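PDB 2P7I: methyltransferase from Pectobacterium atrosepticum SCRI1043, which probably transfers methyl groups from S-adenosylmethionine to a substrate not yet identified, as a member of the type 12 methyltransferase family. Local coordinates for residues F32-F37 with G54-R59; D66-E71 with L100-D105; A72-I77 with Y90-F95; H111-I116 with L137-P142. All coordinates share one frame; numbering follows the deposited sequence.

Contact 1 of 4, residues F32-F37 with G54-R59; sequences FMVRAF and GDFTSR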
# COMPACT_ATOMS: atom_id res chain seq x y z
N PHE B 32 -4.93 16.77 -14.82
CA PHE B 32 -4.36 15.46 -14.57
C PHE B 32 -5.26 14.36 -15.08
O PHE B 32 -4.77 13.33 -15.53
CB PHE B 32 -4.04 15.26 -13.08
CG PHE B 32 -2.81 15.99 -12.63
CD1 PHE B 32 -1.62 15.90 -13.35
CD2 PHE B 32 -2.83 16.77 -11.50
CE1 PHE B 32 -0.48 16.56 -12.95
CE2 PHE B 32 -1.66 17.45 -11.10
CZ PHE B 32 -0.49 17.34 -11.83
N MSE B 33 -6.57 14.57 -15.05
CA MSE B 33 -7.49 13.59 -15.62
C MSE B 33 -7.25 13.45 -17.13
O MSE B 33 -7.18 12.34 -17.67
CB MSE B 33 -8.94 14.01 -15.35
CG MSE B 33 -9.44 13.64 -13.97
SE MSE B 33 -11.18 14.44 -13.70
CE MSE B 33 -11.35 13.92 -11.93
N VAL B 34 -7.12 14.58 -17.84
CA VAL B 34 -6.81 14.57 -19.26
C VAL B 34 -5.45 13.89 -19.51
O VAL B 34 -5.34 13.07 -20.40
CB VAL B 34 -6.90 15.99 -19.89
CG1 VAL B 34 -6.44 15.98 -21.34
CG2 VAL B 34 -8.33 16.49 -19.80
N ARG B 35 -4.44 14.21 -18.71
CA ARG B 35 -3.15 13.49 -18.77
C ARG B 35 -3.36 11.96 -18.64
O ARG B 35 -2.82 11.19 -19.41
CB ARG B 35 -2.14 13.99 -17.71
CG ARG B 35 -0.98 14.87 -18.24
CD ARG B 35 0.04 15.29 -17.10
NE ARG B 35 1.23 14.41 -16.90
CZ ARG B 35 2.20 14.64 -16.00
NH1 ARG B 35 2.13 15.68 -15.19
NH2 ARG B 35 3.25 13.81 -15.87
N ALA B 36 -4.11 11.55 -17.63
CA ALA B 36 -4.36 10.14 -17.34
C ALA B 36 -5.04 9.42 -18.52
O ALA B 36 -4.77 8.26 -18.80
CB ALA B 36 -5.22 10.03 -16.08
N PHE B 37 -5.94 10.13 -19.18
CA PHE B 37 -6.71 9.55 -20.29
C PHE B 37 -5.92 9.45 -21.59
O PHE B 37 -6.17 8.56 -22.41
CB PHE B 37 -7.92 10.44 -20.59
CG PHE B 37 -8.96 10.52 -19.50
CD1 PHE B 37 -8.91 9.74 -18.35
CD2 PHE B 37 -10.05 11.38 -19.67
CE1 PHE B 37 -9.90 9.83 -17.38
CE2 PHE B 37 -11.07 11.47 -18.70
CZ PHE B 37 -10.98 10.72 -17.56
N GLY B 54 -19.41 22.80 -19.17
CA GLY B 54 -18.43 22.67 -20.24
C GLY B 54 -16.99 22.89 -19.81
O GLY B 54 -16.10 23.00 -20.65
N ASP B 55 -16.74 22.94 -18.51
CA ASP B 55 -15.38 23.14 -18.01
C ASP B 55 -14.43 22.01 -18.44
O ASP B 55 -13.29 22.26 -18.81
CB ASP B 55 -15.36 23.26 -16.49
CG ASP B 55 -16.08 24.52 -16.00
OD1 ASP B 55 -15.75 25.63 -16.47
OD2 ASP B 55 -16.99 24.37 -15.17
N PHE B 56 -14.91 20.78 -18.43
CA PHE B 56 -14.04 19.68 -18.82
C PHE B 56 -14.02 19.56 -20.34
O PHE B 56 -13.00 19.22 -20.92
CB PHE B 56 -14.49 18.39 -18.17
CG PHE B 56 -13.45 17.31 -18.17
CD1 PHE B 56 -12.26 17.47 -17.47
CD2 PHE B 56 -13.64 16.14 -18.88
CE1 PHE B 56 -11.27 16.47 -17.49
CE2 PHE B 56 -12.67 15.15 -18.89
CZ PHE B 56 -11.49 15.32 -18.19
N THR B 57 -15.13 19.87 -21.00
CA THR B 57 -15.21 19.76 -22.45
C THR B 57 -14.11 20.58 -23.13
O THR B 57 -13.50 20.13 -24.10
CB THR B 57 -16.56 20.27 -22.99
OG1 THR B 57 -17.59 19.95 -22.06
CG2 THR B 57 -16.85 19.68 -24.37
N SER B 58 -13.85 21.76 -22.59
CA SER B 58 -12.89 22.66 -23.21
C SER B 58 -11.50 22.02 -23.27
O SER B 58 -10.76 22.23 -24.23
CB SER B 58 -12.84 24.00 -22.48
OG SER B 58 -12.37 23.83 -21.16
N ARG B 59 -11.17 21.20 -22.27
CA ARG B 59 -9.90 20.49 -22.29
C ARG B 59 -9.93 19.34 -23.29
O ARG B 59 -8.93 19.05 -23.96
CB ARG B 59 -9.58 19.98 -20.89
CG ARG B 59 -9.42 21.12 -19.93
CD ARG B 59 -8.96 20.63 -18.62
NE ARG B 59 -8.78 21.73 -17.67
CZ ARG B 59 -7.66 22.43 -17.50
NH1 ARG B 59 -6.55 22.16 -18.18
NH2 ARG B 59 -7.65 23.38 -16.59

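Contact 2 of 4, residues D66-E71 with L100-D105; sequences DITCVE and LPRRYD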
# COMPACT_ATOMS: atom_id res chain seq x y z
N ASP B 66 -14.81 16.22 -32.67
CA ASP B 66 -16.17 15.74 -32.75
C ASP B 66 -16.56 15.20 -31.41
O ASP B 66 -16.26 14.06 -31.09
CB ASP B 66 -16.29 14.67 -33.83
CG ASP B 66 -17.70 14.16 -34.00
OD1 ASP B 66 -18.62 14.62 -33.27
OD2 ASP B 66 -17.89 13.28 -34.88
N ILE B 67 -17.22 16.06 -30.63
CA ILE B 67 -17.60 15.77 -29.26
C ILE B 67 -19.09 15.93 -29.14
O ILE B 67 -19.66 16.88 -29.64
CB ILE B 67 -16.95 16.73 -28.24
CG1 ILE B 67 -15.42 16.58 -28.27
CG2 ILE B 67 -17.45 16.44 -26.84
CD1 ILE B 67 -14.66 17.60 -27.41
N THR B 68 -19.72 14.97 -28.47
CA THR B 68 -21.14 15.01 -28.20
C THR B 68 -21.27 15.09 -26.69
O THR B 68 -20.59 14.35 -25.95
CB THR B 68 -21.85 13.77 -28.77
OG1 THR B 68 -21.66 13.74 -30.18
CG2 THR B 68 -23.34 13.76 -28.43
N CYS B 69 -22.11 16.01 -26.23
CA CYS B 69 -22.24 16.34 -24.81
C CYS B 69 -23.66 16.15 -24.37
O CYS B 69 -24.55 16.81 -24.91
CB CYS B 69 -21.87 17.80 -24.54
SG CYS B 69 -20.14 18.26 -24.76
N VAL B 70 -23.87 15.29 -23.38
CA VAL B 70 -25.18 15.05 -22.80
C VAL B 70 -25.20 15.66 -21.41
O VAL B 70 -24.34 15.36 -20.57
CB VAL B 70 -25.53 13.55 -22.71
CG1 VAL B 70 -26.92 13.35 -22.13
CG2 VAL B 70 -25.45 12.90 -24.07
N GLU B 71 -26.20 16.50 -21.18
CA GLU B 71 -26.36 17.22 -19.92
C GLU B 71 -27.83 17.44 -19.68
O GLU B 71 -28.56 17.81 -20.61
CB GLU B 71 -25.63 18.56 -19.98
CG GLU B 71 -25.84 19.49 -18.79
CD GLU B 71 -25.64 18.82 -17.44
OE1 GLU B 71 -24.67 18.04 -17.27
OE2 GLU B 71 -26.46 19.09 -16.54
N LEU B 100 -29.21 8.70 -28.77
CA LEU B 100 -28.04 9.24 -29.44
C LEU B 100 -28.01 8.75 -30.88
O LEU B 100 -28.39 7.62 -31.16
CB LEU B 100 -26.75 8.85 -28.70
CG LEU B 100 -26.77 9.30 -27.24
CD1 LEU B 100 -25.41 9.04 -26.56
CD2 LEU B 100 -27.18 10.76 -27.15
N PRO B 101 -27.51 9.58 -31.79
CA PRO B 101 -27.55 9.27 -33.21
C PRO B 101 -26.55 8.23 -33.67
O PRO B 101 -26.64 7.77 -34.79
CB PRO B 101 -27.23 10.61 -33.86
CG PRO B 101 -26.39 11.32 -32.88
CD PRO B 101 -26.92 10.91 -31.53
N ARG B 102 -25.63 7.86 -32.80
CA ARG B 102 -24.39 7.24 -33.22
C ARG B 102 -23.83 6.43 -32.05
O ARG B 102 -24.35 6.51 -30.95
CB ARG B 102 -23.44 8.39 -33.56
CG ARG B 102 -22.35 8.08 -34.55
CD ARG B 102 -21.99 9.34 -35.36
NE ARG B 102 -21.90 10.56 -34.53
CZ ARG B 102 -20.80 11.30 -34.33
NH1 ARG B 102 -19.65 10.99 -34.92
NH2 ARG B 102 -20.85 12.37 -33.55
N ARG B 103 -22.80 5.63 -32.31
CA ARG B 103 -21.97 5.07 -31.27
C ARG B 103 -20.63 5.82 -31.22
O ARG B 103 -20.27 6.53 -32.17
CB ARG B 103 -21.76 3.58 -31.48
CG ARG B 103 -23.00 2.75 -31.19
CD ARG B 103 -22.73 1.28 -31.32
NE ARG B 103 -23.62 0.48 -30.45
CZ ARG B 103 -24.82 0.02 -30.81
NH1 ARG B 103 -25.33 0.28 -32.01
NH2 ARG B 103 -25.54 -0.68 -29.96
N TYR B 104 -19.90 5.65 -30.11
CA TYR B 104 -18.76 6.51 -29.80
C TYR B 104 -17.49 5.73 -29.47
O TYR B 104 -17.52 4.68 -28.78
CB TYR B 104 -19.13 7.48 -28.68
CG TYR B 104 -20.34 8.29 -29.06
CD1 TYR B 104 -21.62 7.77 -28.86
CD2 TYR B 104 -20.23 9.52 -29.71
CE1 TYR B 104 -22.74 8.49 -29.22
CE2 TYR B 104 -21.36 10.24 -30.10
CZ TYR B 104 -22.62 9.70 -29.84
OH TYR B 104 -23.77 10.37 -30.22
N ASP B 105 -16.39 6.26 -29.97
CA ASP B 105 -15.08 5.63 -29.82
C ASP B 105 -14.49 5.83 -28.43
O ASP B 105 -13.73 5.00 -27.95
CB ASP B 105 -14.13 6.16 -30.89
CG ASP B 105 -14.65 5.88 -32.28
OD1 ASP B 105 -14.72 4.69 -32.64
OD2 ASP B 105 -15.00 6.86 -32.98
O HOH W 1 -23.46 12.44 -31.74

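Contact 3 of 4, residues A72-I77 with Y90-F95; sequences ASEEAI and YIHSRF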
# COMPACT_ATOMS: atom_id res chain seq x y z
N ALA B 72 -28.27 17.20 -18.45
CA ALA B 72 -29.70 17.30 -18.09
C ALA B 72 -30.17 18.75 -17.83
O ALA B 72 -31.36 19.06 -18.01
CB ALA B 72 -29.98 16.43 -16.87
N SER B 73 -29.25 19.61 -17.39
CA SER B 73 -29.58 20.99 -17.03
C SER B 73 -29.53 21.94 -18.21
O SER B 73 -28.47 22.15 -18.81
CB SER B 73 -28.60 21.53 -15.98
OG SER B 73 -28.70 22.95 -15.90
N GLU B 74 -30.68 22.55 -18.52
CA GLU B 74 -30.76 23.52 -19.60
C GLU B 74 -29.82 24.71 -19.35
O GLU B 74 -29.14 25.18 -20.27
CB GLU B 74 -32.19 24.01 -19.76
CG GLU B 74 -32.49 24.59 -21.11
CD GLU B 74 -33.88 25.20 -21.16
OE1 GLU B 74 -34.77 24.72 -20.40
OE2 GLU B 74 -34.09 26.16 -21.94
N GLU B 75 -29.77 25.16 -18.10
CA GLU B 75 -28.96 26.33 -17.74
C GLU B 75 -27.48 26.05 -18.02
O GLU B 75 -26.84 26.80 -18.75
CB GLU B 75 -29.19 26.71 -16.27
N ALA B 76 -26.98 24.94 -17.48
CA ALA B 76 -25.59 24.50 -17.66
C ALA B 76 -25.24 24.32 -19.14
O ALA B 76 -24.21 24.79 -19.63
CB ALA B 76 -25.36 23.19 -16.90
N ILE B 77 -26.14 23.64 -19.85
CA ILE B 77 -25.89 23.29 -21.24
C ILE B 77 -25.86 24.55 -22.11
O ILE B 77 -25.13 24.60 -23.10
CB ILE B 77 -26.94 22.23 -21.73
CG1 ILE B 77 -26.36 21.36 -22.85
CG2 ILE B 77 -28.23 22.89 -22.13
CD1 ILE B 77 -27.27 20.22 -23.26
N TYR B 90 -24.68 19.16 -28.74
CA TYR B 90 -25.28 19.23 -27.41
C TYR B 90 -26.57 18.42 -27.39
O TYR B 90 -27.36 18.51 -28.31
CB TYR B 90 -25.57 20.67 -27.03
CG TYR B 90 -24.33 21.51 -26.94
CD1 TYR B 90 -23.61 21.58 -25.76
CD2 TYR B 90 -23.86 22.23 -28.03
CE1 TYR B 90 -22.47 22.35 -25.66
CE2 TYR B 90 -22.72 23.01 -27.94
CZ TYR B 90 -22.03 23.06 -26.76
OH TYR B 90 -20.88 23.81 -26.65
N ILE B 91 -26.77 17.62 -26.34
CA ILE B 91 -27.98 16.83 -26.17
C ILE B 91 -28.50 17.11 -24.77
O ILE B 91 -27.87 16.77 -23.77
CB ILE B 91 -27.72 15.34 -26.40
CG1 ILE B 91 -27.47 15.10 -27.89
CG2 ILE B 91 -28.89 14.51 -25.96
CD1 ILE B 91 -26.80 13.86 -28.16
N HIS B 92 -29.63 17.79 -24.69
CA HIS B 92 -30.20 18.16 -23.42
C HIS B 92 -31.13 17.03 -23.05
O HIS B 92 -32.22 16.92 -23.59
CB HIS B 92 -30.94 19.50 -23.55
CG HIS B 92 -31.67 19.90 -22.30
ND1 HIS B 92 -32.85 20.61 -22.33
CD2 HIS B 92 -31.40 19.67 -21.00
CE1 HIS B 92 -33.27 20.81 -21.10
NE2 HIS B 92 -32.41 20.24 -20.27
N SER B 93 -30.69 16.15 -22.16
CA SER B 93 -31.49 15.00 -21.78
C SER B 93 -30.97 14.42 -20.50
O SER B 93 -29.81 14.62 -20.16
CB SER B 93 -31.40 13.92 -22.86
OG SER B 93 -32.20 12.79 -22.53
N ARG B 94 -31.83 13.69 -19.79
CA ARG B 94 -31.38 12.78 -18.75
C ARG B 94 -30.88 11.53 -19.44
O ARG B 94 -31.34 11.17 -20.53
CB ARG B 94 -32.51 12.43 -17.80
CG ARG B 94 -33.15 13.64 -17.14
CD ARG B 94 -34.20 13.19 -16.16
NE ARG B 94 -33.62 12.24 -15.22
CZ ARG B 94 -33.14 12.53 -14.01
NH1 ARG B 94 -33.19 13.77 -13.52
NH2 ARG B 94 -32.64 11.55 -13.25
N PHE B 95 -29.94 10.83 -18.81
CA PHE B 95 -29.29 9.73 -19.47
C PHE B 95 -30.26 8.62 -19.86
O PHE B 95 -30.13 8.01 -20.92
CB PHE B 95 -28.17 9.17 -18.59
CG PHE B 95 -27.09 10.17 -18.22
CD1 PHE B 95 -26.48 10.96 -19.18
CD2 PHE B 95 -26.64 10.29 -16.92
CE1 PHE B 95 -25.46 11.87 -18.83
CE2 PHE B 95 -25.64 11.17 -16.58
CZ PHE B 95 -25.05 11.96 -17.53
O HOH W 2 -33.34 21.67 -17.50

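Contact 4 of 4, residues H111-I116 with L137-P142; sequences HVLEHI and LFLVCP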
# COMPACT_ATOMS: atom_id res chain seq x y z
N HIS B 111 -16.71 11.85 -12.53
CA HIS B 111 -17.44 12.40 -11.40
C HIS B 111 -18.91 12.62 -11.67
O HIS B 111 -19.49 13.64 -11.32
CB HIS B 111 -16.76 13.70 -10.93
CG HIS B 111 -15.41 13.47 -10.33
ND1 HIS B 111 -14.91 14.25 -9.32
CD2 HIS B 111 -14.50 12.49 -10.53
CE1 HIS B 111 -13.72 13.81 -8.97
NE2 HIS B 111 -13.45 12.72 -9.67
N VAL B 112 -19.53 11.61 -12.27
CA VAL B 112 -20.96 11.61 -12.52
C VAL B 112 -21.64 10.35 -11.91
O VAL B 112 -22.74 10.46 -11.36
CB VAL B 112 -21.24 11.64 -14.05
CG1 VAL B 112 -22.72 11.38 -14.36
CG2 VAL B 112 -20.70 12.94 -14.70
N LEU B 113 -20.99 9.17 -12.00
CA LEU B 113 -21.64 7.89 -11.60
C LEU B 113 -22.14 7.87 -10.14
O LEU B 113 -23.19 7.27 -9.82
CB LEU B 113 -20.75 6.68 -11.87
CG LEU B 113 -21.46 5.34 -11.74
CD1 LEU B 113 -22.48 5.15 -12.87
CD2 LEU B 113 -20.39 4.20 -11.66
N GLU B 114 -21.46 8.63 -9.27
CA GLU B 114 -21.76 8.71 -7.83
C GLU B 114 -23.04 9.49 -7.55
O GLU B 114 -23.59 9.43 -6.45
CB GLU B 114 -20.53 9.28 -7.07
CG GLU B 114 -20.12 10.71 -7.38
CD GLU B 114 -19.22 10.88 -8.61
OE1 GLU B 114 -19.08 9.93 -9.45
OE2 GLU B 114 -18.62 11.97 -8.68
N HIS B 115 -23.50 10.22 -8.55
CA HIS B 115 -24.74 10.97 -8.50
C HIS B 115 -25.95 10.18 -9.00
O HIS B 115 -27.08 10.67 -8.92
CB HIS B 115 -24.63 12.21 -9.37
CG HIS B 115 -23.77 13.29 -8.80
ND1 HIS B 115 -22.41 13.37 -9.01
CD2 HIS B 115 -24.10 14.41 -8.11
CE1 HIS B 115 -21.94 14.46 -8.43
NE2 HIS B 115 -22.94 15.11 -7.88
N ILE B 116 -25.75 8.97 -9.50
CA ILE B 116 -26.83 8.21 -10.17
C ILE B 116 -27.49 7.21 -9.22
O ILE B 116 -26.81 6.38 -8.60
CB ILE B 116 -26.23 7.47 -11.41
CG1 ILE B 116 -25.59 8.49 -12.35
CG2 ILE B 116 -27.32 6.66 -12.20
CD1 ILE B 116 -26.60 9.46 -12.89
N LEU B 137 -14.54 3.43 -22.49
CA LEU B 137 -15.14 4.22 -21.46
C LEU B 137 -14.07 4.62 -20.47
O LEU B 137 -13.25 3.75 -20.04
CB LEU B 137 -16.25 3.43 -20.75
CG LEU B 137 -16.81 4.08 -19.47
CD1 LEU B 137 -17.60 5.44 -19.75
CD2 LEU B 137 -17.63 3.07 -18.67
N PHE B 138 -14.06 5.93 -20.19
CA PHE B 138 -13.20 6.56 -19.20
C PHE B 138 -14.03 6.88 -17.99
O PHE B 138 -14.68 7.94 -17.91
CB PHE B 138 -12.56 7.79 -19.79
CG PHE B 138 -11.68 7.49 -20.96
CD1 PHE B 138 -12.24 7.23 -22.21
CD2 PHE B 138 -10.30 7.47 -20.82
CE1 PHE B 138 -11.44 6.91 -23.30
CE2 PHE B 138 -9.48 7.19 -21.89
CZ PHE B 138 -10.04 6.88 -23.14
N LEU B 139 -13.97 5.98 -17.03
CA LEU B 139 -14.81 6.01 -15.84
C LEU B 139 -14.04 6.48 -14.62
O LEU B 139 -13.16 5.80 -14.14
CB LEU B 139 -15.41 4.60 -15.56
CG LEU B 139 -16.28 4.44 -14.32
CD1 LEU B 139 -17.52 5.37 -14.40
CD2 LEU B 139 -16.75 2.97 -14.20
N VAL B 140 -14.39 7.65 -14.11
CA VAL B 140 -13.60 8.25 -13.00
C VAL B 140 -14.55 8.71 -11.92
O VAL B 140 -15.49 9.39 -12.20
CB VAL B 140 -12.68 9.41 -13.46
CG1 VAL B 140 -11.92 9.99 -12.28
CG2 VAL B 140 -11.70 8.94 -14.54
N CYS B 141 -14.27 8.35 -10.67
CA CYS B 141 -15.04 8.79 -9.53
C CYS B 141 -14.13 9.21 -8.37
O CYS B 141 -12.99 8.72 -8.26
CB CYS B 141 -15.90 7.63 -9.03
SG CYS B 141 -17.23 7.16 -10.16
N PRO B 142 -14.64 10.05 -7.47
CA PRO B 142 -13.93 10.36 -6.24
C PRO B 142 -13.72 9.08 -5.41
O PRO B 142 -14.57 8.22 -5.35
CB PRO B 142 -14.85 11.36 -5.53
CG PRO B 142 -15.82 11.70 -6.39
CD PRO B 142 -15.91 10.76 -7.53
O HOH W 3 -18.33 8.97 -12.96

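Contact 1 of 4, residues F32-F37 with G54-R59
With chi1 at -163°, Phe56 holds CG anti to its own backbone N, and the ring beyond reaches from helix 55-60 toward helix 24-37, where Val34 has turned CG2 anti to its carbonyl carbon to receive it. Val34 CG2 lies 3.7 Å from Phe56 CZ and touches CE1 as well, the two side chains running alongside in opposite senses. The same methyl, Val34 CG2, also meets the foot of Arg59 at CB, 3.9 Å away. Met33, the residue before Val34, brings CB to 4.0 Å from Phe56 CE1 before its extended chain leads off. Its selenium, for this is a selenomethionine, stays 5.0 Å from the centroid of the Phe56 ring, an oblique Met-aromatic contact. Phe37 completes the grip, placing CE2 near the plane of the Phe56 ring, at its edge and 3.9 Å from CZ.

One aromatic ring thus spans two helix segments whose axes stay 11.0 Å apart and cross at -45°, entirely through apolar contact. His30 meets the same ring edge to face, and Val108 and Thr110 of strand 104-110 touch it from the sheet. Two helices, one before and one after the first strand, joined over the central sheet in this way are typical of the Rossmann-like methyltransferase fold.

Contact 2 of 4, residues D66-E71 with L100-D105
Arg102 reaches Asp66 by a bent path. Its CB lies 3.9 Å from Tyr104 OH of its own segment; CG stands anti to the backbone N, and bends at chi2 and chi3 then turn CD and NE toward Asp66 until the guanidinium edge meets the carboxylate tip to tip. The grip is end-on, one nitrogen to each oxygen. NH1 gives a bond of 2.9 Å to Asp66 OD2, while NH2 gives one of 3.2 Å to Asp66 OD1 that is nearly straight, at 163°. A weak third bond runs from NH2 to OD2. Both oxygens are met on their syn side, and the two flat groups lie only 11° apart, which makes this a bidentate salt bridge between nearly parallel planes, both nitrogens standing somewhat out of the carboxylate plane.

NH2 has a further task: it donates to a water 3.2 Å away. That water also bonds to Thr68 OG1 at 2.7 Å and to Tyr104 OH at 2.6 Å, sitting in the plane of the tyrosine ring at its edge. Thr68 and Tyr104 cross at about a right angle, with OG1 of the threonine 3.5 Å from CE2 of the tyrosine. Further along strand 67-71 the polar character ends, and Val70 CG2 packs on Leu100 CD2 at 4.1 Å.

The loop leading into strand 104-110 is therefore held by charge at exposed Arg102 and by apolar contact at Leu100, two residues earlier. The paired carboxylate and guanidinium probably stabilise each other's ionised forms, and the water extends that polar network to two buried side chains.

Contact 3 of 4, residues A72-I77 with Y90-F95
His92 lays one face of its imidazole against the start of helix 74-83, where Glu74 CA sits 3.7 Å above the ring plane, offset toward the rim. CG of the histidine is anti to its backbone N (chi1 175°), and the ring beyond leaves the end of strand 88-92 to meet the turn that opens the helix. Its CE1 comes within 3.6 Å of Glu74 CB. At the ring edge, NE2 donates to Ala72 O over 2.8 Å, but the angle of 125° makes the bond weak. A water accepts from Glu74 N at 3.0 Å and bonds to His92 NE2 too, linking the imidazole to the first turn of the helix.

Ser73 is the N-cap: its OG accepts from Ala76 N at 3.1 Å in a nearly straight bond, while Glu71 takes up the N-H of Ser73. One turn on, Ile77 points into the sheet side of the contact. Its CD1 rests 3.5 Å from Ile91 O and also touches His92 CB, and its CG1 meets Tyr90 CD1 at 4.0 Å.

These residues tie together the helix and second strand of the beta-alpha-beta unit formed by strand 67-71, helix 74-83 and strand 88-92. Between exposed His92 and the helix start the polar links are weak or water-mediated, whereas the apolar half centres on buried Ile77. The nearby Glu74 carboxylate might raise the proton affinity of His92 and the positive end of the helix might lower it, two influences that oppose each other.

Contact 4 of 4, residues H111-I116 with L137-P142
The imidazole of His111 carries Pro142 on one face, with CD 3.7 Å from the ring centroid and only 9° off the normal, a CH-pi contact over the centre. Val140 O lies at the ring edge, near its plane, and Val140 CG1 touches CD2. NE2 is hydrogen-bonded to Ser239. In this Rossmann-like methyltransferase fold the contact joins the ends of two neighbouring parallel strands, 104-110 and 135-142, through the loop that follows the first of them.

A second flat group comes to the same proline: the Glu114 carboxylate meets it tip to tip, with OE2 3.2 Å from Pro142 CD. Glu114 reaches it with CG in the crowded position between backbone N and carbonyl carbon (chi1 65°) and a bend at chi2. Leu113, the residue before Glu114, packs CB on Cys141 SG at 3.9 Å and CD2 on Leu139 CD1 at 4.1 Å. A tris molecule, probably from the crystallisation liquor, lies beside His111 and may mark a pocket.

Two donors share one carbonyl here: Val140 O accepts from His111 N at 2.8 Å and from a water that in turn accepts from Leu113 N at 2.8 Å.

In the fold
All four contacts lie within one methyltransferase domain built round a seven-stranded mixed sheet. Contact 1 comes first along the chain, joining helices 24-37 and 55-60; contact 2 follows and encloses contact 3, and contact 4 comes last. Contacts 2 and 3, with centres 13 Å apart, share neighbouring strands 67-71 and 88-92, with backbone hydrogen bonds joining Ile91 to Cys69 and Glu71. Contact 4, 14 Å from contact 1, meets it where Met33 and Phe37 pack on His111, Phe138 and Val140. Phe95 links contact 3 to Val112 and Ile116. Phe56 and His111 both border the bound tris molecule, consistent with a pocket between contacts 1 and 4.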